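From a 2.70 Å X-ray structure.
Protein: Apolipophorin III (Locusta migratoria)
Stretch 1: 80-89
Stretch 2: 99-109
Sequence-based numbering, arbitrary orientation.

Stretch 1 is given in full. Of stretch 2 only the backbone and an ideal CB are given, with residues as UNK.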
# COMPACT_ATOMS: atom_id res chain seq x y z
N ASN A 80 -7.61 -8.17 -3.31
CA ASN A 80 -7.85 -7.48 -2.06
C ASN A 80 -7.09 -6.17 -1.93
O ASN A 80 -7.67 -5.18 -1.50
CB ASN A 80 -7.50 -8.39 -0.91
CG ASN A 80 -8.70 -9.20 -0.66
OD1 ASN A 80 -9.58 -8.80 0.10
ND2 ASN A 80 -8.81 -10.33 -1.41
N LEU A 81 -5.78 -6.19 -2.27
CA LEU A 81 -4.99 -4.98 -2.19
C LEU A 81 -5.70 -3.91 -2.96
O LEU A 81 -5.83 -2.79 -2.52
CB LEU A 81 -3.69 -5.16 -2.92
CG LEU A 81 -2.59 -5.60 -2.02
CD1 LEU A 81 -1.36 -5.68 -2.91
CD2 LEU A 81 -2.43 -4.52 -1.01
N ASN A 82 -6.20 -4.31 -4.14
CA ASN A 82 -6.92 -3.41 -5.01
C ASN A 82 -8.20 -2.87 -4.39
O ASN A 82 -8.61 -1.74 -4.63
CB ASN A 82 -7.33 -4.12 -6.26
CG ASN A 82 -7.79 -3.08 -7.21
OD1 ASN A 82 -7.05 -2.10 -7.44
ND2 ASN A 82 -9.00 -3.26 -7.70
N ASN A 83 -8.85 -3.69 -3.60
CA ASN A 83 -10.09 -3.26 -2.99
C ASN A 83 -9.90 -2.25 -1.87
O ASN A 83 -10.76 -1.42 -1.61
CB ASN A 83 -11.04 -4.40 -2.65
CG ASN A 83 -11.42 -5.15 -3.93
OD1 ASN A 83 -12.17 -6.13 -3.91
ND2 ASN A 83 -10.87 -4.70 -5.07
N SER A 84 -8.78 -2.32 -1.21
CA SER A 84 -8.59 -1.39 -0.14
C SER A 84 -8.13 -0.02 -0.60
O SER A 84 -8.08 0.90 0.20
CB SER A 84 -7.87 -1.92 1.08
OG SER A 84 -6.67 -2.53 0.71
N ILE A 85 -7.85 0.14 -1.90
CA ILE A 85 -7.42 1.45 -2.41
C ILE A 85 -8.36 2.17 -3.39
O ILE A 85 -8.46 3.39 -3.36
CB ILE A 85 -5.96 1.55 -2.84
CG1 ILE A 85 -5.49 0.36 -3.68
CG2 ILE A 85 -5.05 1.78 -1.65
CD1 ILE A 85 -5.68 0.56 -5.18
N HIS A 86 -9.02 1.41 -4.26
CA HIS A 86 -9.93 1.93 -5.28
C HIS A 86 -10.61 3.24 -4.93
O HIS A 86 -10.56 4.23 -5.67
CB HIS A 86 -10.98 0.93 -5.76
CG HIS A 86 -11.31 1.21 -7.19
ND1 HIS A 86 -10.33 1.40 -8.16
CD2 HIS A 86 -12.52 1.34 -7.79
CE1 HIS A 86 -10.95 1.63 -9.32
NE2 HIS A 86 -12.27 1.61 -9.13
N ASP A 87 -11.26 3.24 -3.79
CA ASP A 87 -11.98 4.39 -3.33
C ASP A 87 -11.28 5.11 -2.23
O ASP A 87 -11.68 5.04 -1.08
CB ASP A 87 -13.34 3.98 -2.80
CG ASP A 87 -14.26 3.60 -3.91
OD1 ASP A 87 -14.39 4.24 -4.94
OD2 ASP A 87 -14.92 2.48 -3.66
N ALA A 88 -10.22 5.82 -2.57
CA ALA A 88 -9.49 6.50 -1.54
C ALA A 88 -9.31 7.99 -1.80
O ALA A 88 -8.94 8.74 -0.89
CB ALA A 88 -8.21 5.78 -1.26
N ALA A 89 -9.58 8.42 -3.02
CA ALA A 89 -9.43 9.82 -3.32
C ALA A 89 -10.76 10.36 -3.78
O ALA A 89 -10.85 11.27 -4.60
CB ALA A 89 -8.39 9.99 -4.41
N UNK A 99 -9.40 10.70 6.30
CA UNK A 99 -9.80 9.47 6.92
C UNK A 99 -9.60 8.32 5.96
O UNK A 99 -9.00 7.30 6.28
CB UNK A 99 -11.26 9.55 7.39
N UNK A 100 -10.10 8.54 4.74
CA UNK A 100 -9.99 7.59 3.65
C UNK A 100 -8.57 7.12 3.34
O UNK A 100 -8.28 5.93 3.22
CB UNK A 100 -10.59 8.21 2.39
N UNK A 101 -7.67 8.09 3.22
CA UNK A 101 -6.30 7.75 2.96
C UNK A 101 -5.72 6.95 4.08
O UNK A 101 -5.15 5.88 3.86
CB UNK A 101 -5.47 9.01 2.72
N UNK A 102 -5.85 7.49 5.29
CA UNK A 102 -5.32 6.86 6.50
C UNK A 102 -5.73 5.42 6.69
O UNK A 102 -4.99 4.61 7.26
CB UNK A 102 -5.76 7.66 7.73
N UNK A 103 -6.92 5.12 6.22
CA UNK A 103 -7.43 3.79 6.34
C UNK A 103 -6.83 2.95 5.24
O UNK A 103 -6.31 1.87 5.49
CB UNK A 103 -8.96 3.77 6.29
N UNK A 104 -6.91 3.49 4.03
CA UNK A 104 -6.36 2.80 2.89
C UNK A 104 -4.94 2.36 3.21
O UNK A 104 -4.60 1.20 3.02
CB UNK A 104 -6.39 3.69 1.64
N UNK A 105 -4.14 3.27 3.76
CA UNK A 105 -2.78 2.97 4.11
C UNK A 105 -2.68 1.84 5.10
O UNK A 105 -1.88 0.90 4.98
CB UNK A 105 -2.10 4.22 4.67
N UNK A 106 -3.51 1.96 6.09
CA UNK A 106 -3.54 0.98 7.12
C UNK A 106 -3.95 -0.39 6.61
O UNK A 106 -3.38 -1.38 7.00
CB UNK A 106 -4.48 1.44 8.23
N UNK A 107 -4.92 -0.45 5.71
CA UNK A 107 -5.33 -1.74 5.17
C UNK A 107 -4.26 -2.41 4.29
O UNK A 107 -4.15 -3.63 4.25
CB UNK A 107 -6.62 -1.56 4.36
N UNK A 108 -3.46 -1.61 3.57
CA UNK A 108 -2.42 -2.16 2.71
C UNK A 108 -1.35 -2.84 3.54
O UNK A 108 -0.82 -3.89 3.19
CB UNK A 108 -1.80 -1.06 1.84
N UNK A 109 -1.06 -2.24 4.69
CA UNK A 109 -0.08 -2.78 5.60
C UNK A 109 -0.52 -4.10 6.23
O UNK A 109 0.28 -5.04 6.35
CB UNK A 109 0.22 -1.75 6.70

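Stretch 2 is a continuous helix, and it packs on stretch 1 with Ala88, Ile85 and Leu81 met in turn by positions 100, 104 and 108.

Position 99 lies out of reach of stretch 1, so its backbone sets no demand beyond helical compatibility; the residue is Asn99. At position 100 the CA-to-CB bond points toward stretch 1, and the ideal CB sits 3.7 Å from Ala88 O. Carbonyl oxygens of Ala88 and Asp87 are nearby, so a small residue would suit, polar or not. It is Ser100, with chi1 in the t well. Its OG comes 3.4 Å from Asp87 O, but the angle is poor and no hydrogen bond results; the same OG lies 3.6 Å from Ala88 CA, a plain packing contact.

Position 101 points sideways, with its ideal CB 5.0 Å from Ala88 O, and many side chains could be accepted. Leu101 fills it and gains little from stretch 1. Position 102 is out of reach and leaves the choice open; it holds Gln102. Position 103 points sideways with nothing of stretch 1 within 5.5 Å of its ideal CB, and Ser103 makes no contact.

Position 104 is the tightest part of the hydrophobic contact. Its ideal CB is 3.6 Å from Ser84 O and 4.0 Å from both Ala88 CB and Ile85 CG2, an arrangement that favours a small apolar residue. Ala104 meets it: its CB lies 3.5 Å from Ser84 O, 4.0 Å from Ala88 CB and 4.1 Å from Ile85 CG2, consistent with a CA separation from Ile85 of just 5.6 Å.

Position 105 points away and position 106 is out of reach, so stretch 1 selects for neither; they are Leu105 and Thr106, whose OG1 donates a 2.6 Å hydrogen bond to the backbone Gln102 O.

Position 107 points toward stretch 1, its ideal CB 3.5 Å from Ser84 CB. Various side chains would do if they turn aside beyond CB, polar ones included. Asn107, with chi1 in the m well, touches Ser84 through the two CB atoms, 3.5 Å apart, and forms no hydrogen bond across the interface.

At position 108 the bond runs sideways, yet Leu81 CD2 is 4.5 Å from the ideal CB and Ser84 OG 5.2 Å from it, while Ile85 CG2 lies within reach of a longer or branched chain, so a branched or longer aliphatic chain would suit. Val108 places CG1 4.1 Å from Leu81 CD2 and CG2 4.1 Å from Ile85 CG2, bridging both. Position 109 points away with room for a CB; the deposited residue is Gly109.

Stretch 2 (99-109) NSLQSALTNVG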
# COMPACT_ATOMS: atom_id res chain seq x y z
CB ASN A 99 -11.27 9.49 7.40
CG ASN A 99 -11.56 10.57 8.42
OD1 ASN A 99 -12.68 11.07 8.50
ND2 ASN A 99 -10.53 10.94 9.15
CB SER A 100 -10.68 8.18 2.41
OG SER A 100 -11.17 7.19 1.52
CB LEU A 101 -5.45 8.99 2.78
CG LEU A 101 -4.80 8.96 1.41
CD1 LEU A 101 -3.70 10.01 1.33
CD2 LEU A 101 -4.22 7.59 1.12
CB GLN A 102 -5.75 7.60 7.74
CG GLN A 102 -4.49 7.91 8.55
CD GLN A 102 -4.85 8.55 9.83
OE1 GLN A 102 -4.43 9.68 10.08
NE2 GLN A 102 -5.66 7.84 10.61
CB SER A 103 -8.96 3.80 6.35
OG SER A 103 -9.50 3.09 5.25
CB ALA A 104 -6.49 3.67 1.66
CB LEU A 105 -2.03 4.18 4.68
CG LEU A 105 -1.60 5.26 3.68
CD1 LEU A 105 -0.96 6.39 4.47
CD2 LEU A 105 -0.53 4.75 2.70
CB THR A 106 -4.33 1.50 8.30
OG1 THR A 106 -3.78 2.77 8.60
CG2 THR A 106 -4.12 0.57 9.44
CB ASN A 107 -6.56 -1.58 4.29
CG ASN A 107 -7.71 -1.08 5.09
OD1 ASN A 107 -8.69 -0.57 4.52
ND2 ASN A 107 -7.57 -1.20 6.40
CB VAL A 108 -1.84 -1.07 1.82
CG1 VAL A 108 -0.56 -1.52 1.15
CG2 VAL A 108 -2.87 -0.75 0.76
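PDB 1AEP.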